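Local coordinates for mutual gliding-motility protein MglA (Myxococcus xanthus DK 1622, PDB 6H17) that binds and hydrolyses GTP as a small Ras-like GTPase, an intracellular switch that coordinates social and adventurous gliding motility and controls the direction and speed of movement, at residues Leu120-Asn123 and Leu124-Gly128; Val149-Glu152 and Glu153-Ala157. All coordinates share one frame; numbering follows the deposited sequence.

Overall arrangement
Both contacts are local and lie at opposite ends of successive helices in a Ras-like GTPase fold: contact 1 closes the C-terminal end of helix 110-125, and contact 2 starts helix 151-158. Strand 136-141 belongs to the beta-alpha-beta units of both. The contact centres are 25 Å apart and their nearest atoms about 11 Å; the link runs through helix 110-125, whose Met110 and Met114 pack against residues of contact 2. Neither contact reaches the nucleotide: the side chains of Asn123 and Met154 are about 13 Å and 11 Å from the bound GTPgammaS. Contact 2 is tied to Arg143, predicted to bind GTP, whose NH1 donates to Val149 O and whose side chain is about 4 Å from that of Val151.

Contact 1 (Leu120-Asn123 and Leu124-Gly128); sequences LRIN and LAEQG
Leu120 and Leu124, one helical turn apart, run alongside each other in the same direction, their CD1 atoms 3.8 Å from each other. Leu120 has CG trans to its backbone N (chi1 175°), whereas Leu124 swings CG beside its own N (chi1 -71°), and these different first torsions bring the two CD1 branches together. The same pair is joined through the backbone, Leu124 N donating to Leu120 O at 2.9 Å. On another flank the Glu126 chain crosses Ile122 at a slant: the methyl CG2 of Ile122 lies 3.3 Å from Glu126 OE1. Beside it the amide of Asn123 and the carboxylate of Glu126 are turned 44° apart, with Asn123 OD1 and Glu126 OE2, both acceptors, 3.4 Å from each other. The polar ends are held from outside: Asn123 ND2 hydrogen-bonds to Tyr18 OH and Asp86 OD1, and Glu126 OE2 forms a salt bridge with Lys90. A Schellman motif ends the helix, with Gly128 at C-prime (positive phi), Gly128 N 3.1 Å from Ala125 O, and Tyr129 N bonded to Leu124 O. The contact thus sits at the end of helix 110-125, the crossover helix that connects strands 98-104 and 136-141, with Asn123 packed on helix 86-93 and Leu124 on Val96, Tyr129 and Leu131.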
ATOM      1  N   LEU A 120       2.228  -7.866  -8.857  1.00 12.80           N
ATOM      2  CA  LEU A 120       1.077  -7.007  -8.583  1.00 12.99           C
ATOM      3  C   LEU A 120       0.193  -6.876  -9.818  1.00 13.43           C
ATOM      4  O   LEU A 120      -1.033  -7.014  -9.740  1.00 13.38           O
ATOM      5  CB  LEU A 120       1.553  -5.623  -8.139  1.00 13.19           C
ATOM      6  CG  LEU A 120       0.478  -4.551  -7.929  1.00 12.30           C
ATOM      7  CD1 LEU A 120      -0.544  -4.957  -6.881  1.00 14.49           C
ATOM      8  CD2 LEU A 120       1.155  -3.219  -7.577  1.00 15.07           C
ATOM      9  N   ARG A 121       0.805  -6.585 -10.966  0.62 13.79           N
ATOM     10  CA  ARG A 121       0.024  -6.419 -12.190  0.62 14.57           C
ATOM     11  C   ARG A 121      -0.736  -7.692 -12.531  0.62 13.75           C
ATOM     12  O   ARG A 121      -1.925  -7.644 -12.869  0.62 15.97           O
ATOM     13  CB  ARG A 121       0.960  -6.009 -13.327  0.62 16.55           C
ATOM     14  CG  ARG A 121       0.249  -5.695 -14.631  0.62 22.73           C
ATOM     15  CD  ARG A 121       1.242  -5.432 -15.754  0.62 25.13           C
ATOM     16  NE  ARG A 121       1.830  -6.670 -16.259  0.62 29.24           N
ATOM     17  CZ  ARG A 121       1.218  -7.494 -17.107  0.62 36.21           C
ATOM     18  NH1 ARG A 121      -0.002  -7.213 -17.537  0.62 37.27           N
ATOM     19  NH2 ARG A 121       1.825  -8.599 -17.518  0.62 29.99           N
ATOM     20  N   ILE A 122      -0.067  -8.846 -12.435  1.00 14.11           N
ATOM     21  CA  ILE A 122      -0.692 -10.116 -12.764  1.00 14.04           C
ATOM     22  C   ILE A 122      -1.807 -10.441 -11.789  1.00 14.30           C
ATOM     23  O   ILE A 122      -2.889 -10.882 -12.192  1.00 15.91           O
ATOM     24  CB  ILE A 122       0.384 -11.225 -12.797  1.00 13.61           C
ATOM     25  CG1 ILE A 122       1.341 -11.033 -13.972  1.00 14.65           C
ATOM     26  CG2 ILE A 122      -0.290 -12.604 -12.797  1.00 16.18           C
ATOM     27  CD1 ILE A 122       0.721 -11.242 -15.338  1.00 17.70           C
ATOM     28  N   ASN A 123      -1.572 -10.238 -10.497  1.00 14.06           N
ATOM     29  CA  ASN A 123      -2.595 -10.580  -9.513  1.00 14.67           C
ATOM     30  C   ASN A 123      -3.811  -9.688  -9.664  1.00 14.30           C
ATOM     31  O   ASN A 123      -4.948 -10.153  -9.493  1.00 16.24           O
ATOM     32  CB  ASN A 123      -2.019 -10.532  -8.101  1.00 15.08           C
ATOM     33  CG  ASN A 123      -1.216 -11.774  -7.780  1.00 14.70           C
ATOM     34  OD1 ASN A 123      -1.310 -12.796  -8.471  1.00 16.80           O
ATOM     35  ND2 ASN A 123      -0.423 -11.706  -6.740  1.00 16.19           N
ATOM     36  N   LEU A 124      -3.603  -8.401  -9.953  1.00 14.22           N
ATOM     37  CA  LEU A 124      -4.750  -7.540 -10.239  1.00 15.04           C
ATOM     38  C   LEU A 124      -5.519  -8.051 -11.452  1.00 19.69           C
ATOM     39  O   LEU A 124      -6.748  -8.128 -11.419  1.00 21.02           O
ATOM     40  CB  LEU A 124      -4.315  -6.092 -10.410  1.00 16.72           C
ATOM     41  CG  LEU A 124      -3.872  -5.404  -9.110  1.00 15.50           C
ATOM     42  CD1 LEU A 124      -3.235  -4.081  -9.409  1.00 17.60           C
ATOM     43  CD2 LEU A 124      -5.054  -5.211  -8.161  1.00 17.78           C
ATOM     44  N   ALA A 125      -4.814  -8.452 -12.521  1.00 17.48           N
ATOM     45  CA  ALA A 125      -5.503  -8.992 -13.692  1.00 18.44           C
ATOM     46  C   ALA A 125      -6.252 -10.273 -13.358  1.00 18.26           C
ATOM     47  O   ALA A 125      -7.345 -10.518 -13.896  1.00 23.22           O
ATOM     48  CB  ALA A 125      -4.492  -9.243 -14.816  1.00 22.21           C
ATOM     49  N   GLU A 126      -5.698 -11.122 -12.503  1.00 20.34           N
ATOM     50  CA  GLU A 126      -6.336 -12.380 -12.137  1.00 17.76           C
ATOM     51  C   GLU A 126      -7.536 -12.235 -11.217  1.00 21.51           C
ATOM     52  O   GLU A 126      -8.167 -13.269 -10.899  1.00 24.79           O
ATOM     53  CB  GLU A 126      -5.337 -13.327 -11.498  1.00 19.14           C
ATOM     54  CG  GLU A 126      -4.334 -13.762 -12.517  1.00 16.36           C
ATOM     55  CD  GLU A 126      -3.199 -14.581 -11.973  1.00 19.14           C
ATOM     56  OE1 GLU A 126      -2.444 -15.150 -12.765  1.00 18.72           O
ATOM     57  OE2 GLU A 126      -3.044 -14.633 -10.718  1.00 23.35           O
ATOM     58  N   GLN A 127      -7.868 -11.023 -10.762  1.00 20.33           N
ATOM     59  CA  GLN A 127      -9.131 -10.779 -10.079  1.00 20.32           C
ATOM     60  C   GLN A 127      -9.969  -9.763 -10.844  1.00 24.95           C
ATOM     61  O   GLN A 127     -10.953  -9.243 -10.306  1.00 26.49           O
ATOM     62  CB  GLN A 127      -8.908 -10.378  -8.622  1.00 21.55           C
ATOM     63  CG  GLN A 127      -8.209  -9.071  -8.443  1.00 18.60           C
ATOM     64  CD  GLN A 127      -8.099  -8.647  -6.982  1.00 21.59           C
ATOM     65  OE1 GLN A 127      -7.838  -9.466  -6.098  1.00 23.41           O
ATOM     66  NE2 GLN A 127      -8.306  -7.370  -6.723  1.00 21.27           N
ATOM     67  N   GLY A 128      -9.619  -9.501 -12.103  1.00 28.70           N
ATOM     68  CA  GLY A 128     -10.407  -8.643 -12.963  1.00 31.83           C
ATOM     69  C   GLY A 128     -10.085  -7.170 -12.890  1.00 32.47           C
ATOM     70  O   GLY A 128     -10.841  -6.360 -13.439  1.00 35.31           O
TER

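Contact 2 (Val149-Glu152 and Glu153-Ala157); sequences VTVE and EMRKA
Thr150 OG1 lies over one face of the Glu153 carboxylate, 3.0 Å above CD, with Thr150 CG2 on that same side, while Val149 CG1 comes up to Glu153 OE2. The guanidinium of Arg155 is met obliquely by Val151 CG1, 3.7 Å from NH2, and by Glu152 CA, while its NE is in a salt bridge with Glu165. The third flat group, the Glu152 carboxylate, receives Lys156 NZ at OE1 (3.1 Å) from above its plane, 53° out of it. Those two extended chains run alongside each other and form a salt bridge.

Thr150 and Glu153 make a capping box: Glu153 N donates to Thr150 OG1 at 3.2 Å, and Thr150 N returns a weak bond to Glu153 OE2 at 3.3 Å. With chi1 at 72°, OG1 sits between the backbone N and the carbonyl carbon of Thr150, directed at the helix start.

Beneath the cap, Met154 SD lies 3.9 Å from Val149 CB, its chain bent at chi2 and chi3; Met110 and Tyr140 also touch the Met154 side chain. Replacing this methionine by an alanine is likely to open a gap under Val149 and cost the packing against Met110 and Tyr140. The Glu153 carboxylate, in the first turn, would probably interact favourably with the partial positive charge of the helix N-terminus, while Thr150 OG1 accepts from the N-H of Glu153; the Glu152-Lys156 pair probably offsets charge along an exposed flank.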
ATOM      1  N   VAL A 149      19.806   2.927  -5.062  1.00 14.52           N
ATOM      2  CA  VAL A 149      19.828   3.400  -6.449  1.00 14.61           C
ATOM      3  C   VAL A 149      19.381   4.856  -6.489  1.00 14.07           C
ATOM      4  O   VAL A 149      18.651   5.327  -5.620  1.00 15.71           O
ATOM      5  CB  VAL A 149      18.871   2.468  -7.226  1.00 17.20           C
ATOM      6  CG1 VAL A 149      18.575   2.965  -8.630  1.00 18.89           C
ATOM      7  CG2 VAL A 149      19.464   1.054  -7.275  1.00 17.85           C
ATOM      8  N   THR A 150      19.829   5.597  -7.499  1.00 14.09           N
ATOM      9  CA  THR A 150      19.396   6.989  -7.564  1.00 15.20           C
ATOM     10  C   THR A 150      17.896   7.061  -7.863  1.00 15.07           C
ATOM     11  O   THR A 150      17.300   6.139  -8.423  1.00 15.18           O
ATOM     12  CB  THR A 150      20.159   7.777  -8.633  1.00 15.87           C
ATOM     13  OG1 THR A 150      19.710   7.353  -9.925  1.00 16.42           O
ATOM     14  CG2 THR A 150      21.644   7.591  -8.509  1.00 16.49           C
ATOM     15  N   VAL A 151      17.276   8.175  -7.468  1.00 15.42           N
ATOM     16  CA  VAL A 151      15.835   8.318  -7.674  1.00 15.69           C
ATOM     17  C   VAL A 151      15.505   8.270  -9.162  1.00 14.37           C
ATOM     18  O   VAL A 151      14.523   7.652  -9.583  1.00 16.54           O
ATOM     19  CB  VAL A 151      15.315   9.606  -7.012  1.00 16.94           C
ATOM     20  CG1 VAL A 151      13.858   9.834  -7.430  1.00 20.39           C
ATOM     21  CG2 VAL A 151      15.438   9.519  -5.521  1.00 19.85           C
ATOM     22  N   GLU A 152      16.322   8.921  -9.983  1.00 16.12           N
ATOM     23  CA  GLU A 152      16.081   8.913 -11.416  1.00 16.32           C
ATOM     24  C   GLU A 152      16.116   7.494 -11.960  1.00 17.29           C
ATOM     25  O   GLU A 152      15.308   7.130 -12.818  1.00 17.52           O
ATOM     26  CB  GLU A 152      17.122   9.776 -12.120  1.00 20.62           C
ATOM     27  CG  GLU A 152      16.877   9.930 -13.608  1.00 34.63           C
ATOM     28  CD  GLU A 152      17.938  10.772 -14.297  1.00 56.77           C
ATOM     29  OE1 GLU A 152      17.780  11.052 -15.503  1.00 70.02           O
ATOM     30  OE2 GLU A 152      18.929  11.154 -13.637  1.00 61.97           O
ATOM     31  N   GLU A 153      17.053   6.676 -11.478  1.00 15.34           N
ATOM     32  CA  GLU A 153      17.124   5.294 -11.936  1.00 14.69           C
ATOM     33  C   GLU A 153      15.947   4.464 -11.421  1.00 15.35           C
ATOM     34  O   GLU A 153      15.460   3.568 -12.128  1.00 15.89           O
ATOM     35  CB  GLU A 153      18.450   4.665 -11.517  1.00 16.22           C
ATOM     36  CG  GLU A 153      19.642   5.204 -12.234  1.00 17.51           C
ATOM     37  CD  GLU A 153      20.934   5.004 -11.428  1.00 18.61           C
ATOM     38  OE1 GLU A 153      21.959   5.553 -11.850  1.00 22.48           O
ATOM     39  OE2 GLU A 153      20.914   4.332 -10.377  1.00 21.49           O
ATOM     40  N   MET A 154      15.475   4.738 -10.201  1.00 14.72           N
ATOM     41  CA  MET A 154      14.278   4.061  -9.704  1.00 14.44           C
ATOM     42  C   MET A 154      13.076   4.369 -10.588  1.00 14.56           C
ATOM     43  O   MET A 154      12.296   3.469 -10.932  1.00 14.98           O
ATOM     44  CB  MET A 154      13.972   4.508  -8.276  1.00 14.31           C
ATOM     45  CG  MET A 154      14.970   4.030  -7.229  1.00 19.62           C
ATOM     46  SD  MET A 154      15.009   2.248  -6.886  1.00 18.09           S
ATOM     47  CE  MET A 154      13.538   2.039  -5.934  1.00 13.86           C
ATOM     48  N   ARG A 155      12.926   5.639 -10.977  1.00 14.07           N
ATOM     49  CA  ARG A 155      11.810   6.047 -11.816  1.00 16.07           C
ATOM     50  C   ARG A 155      11.897   5.379 -13.179  1.00 15.27           C
ATOM     51  O   ARG A 155      10.902   4.859 -13.696  1.00 16.31           O
ATOM     52  CB  ARG A 155      11.841   7.570 -11.963  1.00 17.97           C
ATOM     53  CG  ARG A 155      10.746   8.121 -12.867  1.00 19.33           C
ATOM     54  CD  ARG A 155      10.883   9.636 -13.047  1.00 26.54           C
ATOM     55  NE  ARG A 155      11.089  10.313 -11.765  1.00 40.30           N
ATOM     56  CZ  ARG A 155      12.170  11.017 -11.430  1.00 41.86           C
ATOM     57  NH1 ARG A 155      13.175  11.185 -12.283  1.00 49.22           N
ATOM     58  NH2 ARG A 155      12.234  11.576 -10.233  1.00 39.25           N
ATOM     59  N   LYS A 156      13.084   5.363 -13.771  1.00 15.39           N
ATOM     60  CA  LYS A 156      13.217   4.738 -15.077  1.00 15.83           C
ATOM     61  C   LYS A 156      12.980   3.238 -15.011  1.00 16.59           C
ATOM     62  O   LYS A 156      12.462   2.654 -15.969  1.00 18.98           O
ATOM     63  CB  LYS A 156      14.589   5.056 -15.672  1.00 19.04           C
ATOM     64  CG  LYS A 156      14.748   6.519 -16.068  1.00 21.97           C
ATOM     65  CD  LYS A 156      16.147   6.818 -16.563  1.00 30.17           C
ATOM     66  CE  LYS A 156      16.274   8.268 -16.996  1.00 42.17           C
ATOM     67  NZ  LYS A 156      17.681   8.600 -17.347  1.00 47.86           N
ATOM     68  N   ALA A 157      13.342   2.595 -13.902  1.00 15.42           N
ATOM     69  CA  ALA A 157      13.165   1.156 -13.799  1.00 14.32           C
ATOM     70  C   ALA A 157      11.737   0.756 -13.450  1.00 15.56           C
ATOM     71  O   ALA A 157      11.274  -0.297 -13.888  1.00 16.80           O
ATOM     72  CB  ALA A 157      14.100   0.599 -12.729  1.00 16.98           C
TER
HETATM   73  O   HOH W   1      20.964   8.816 -11.903  1.00 23.60           O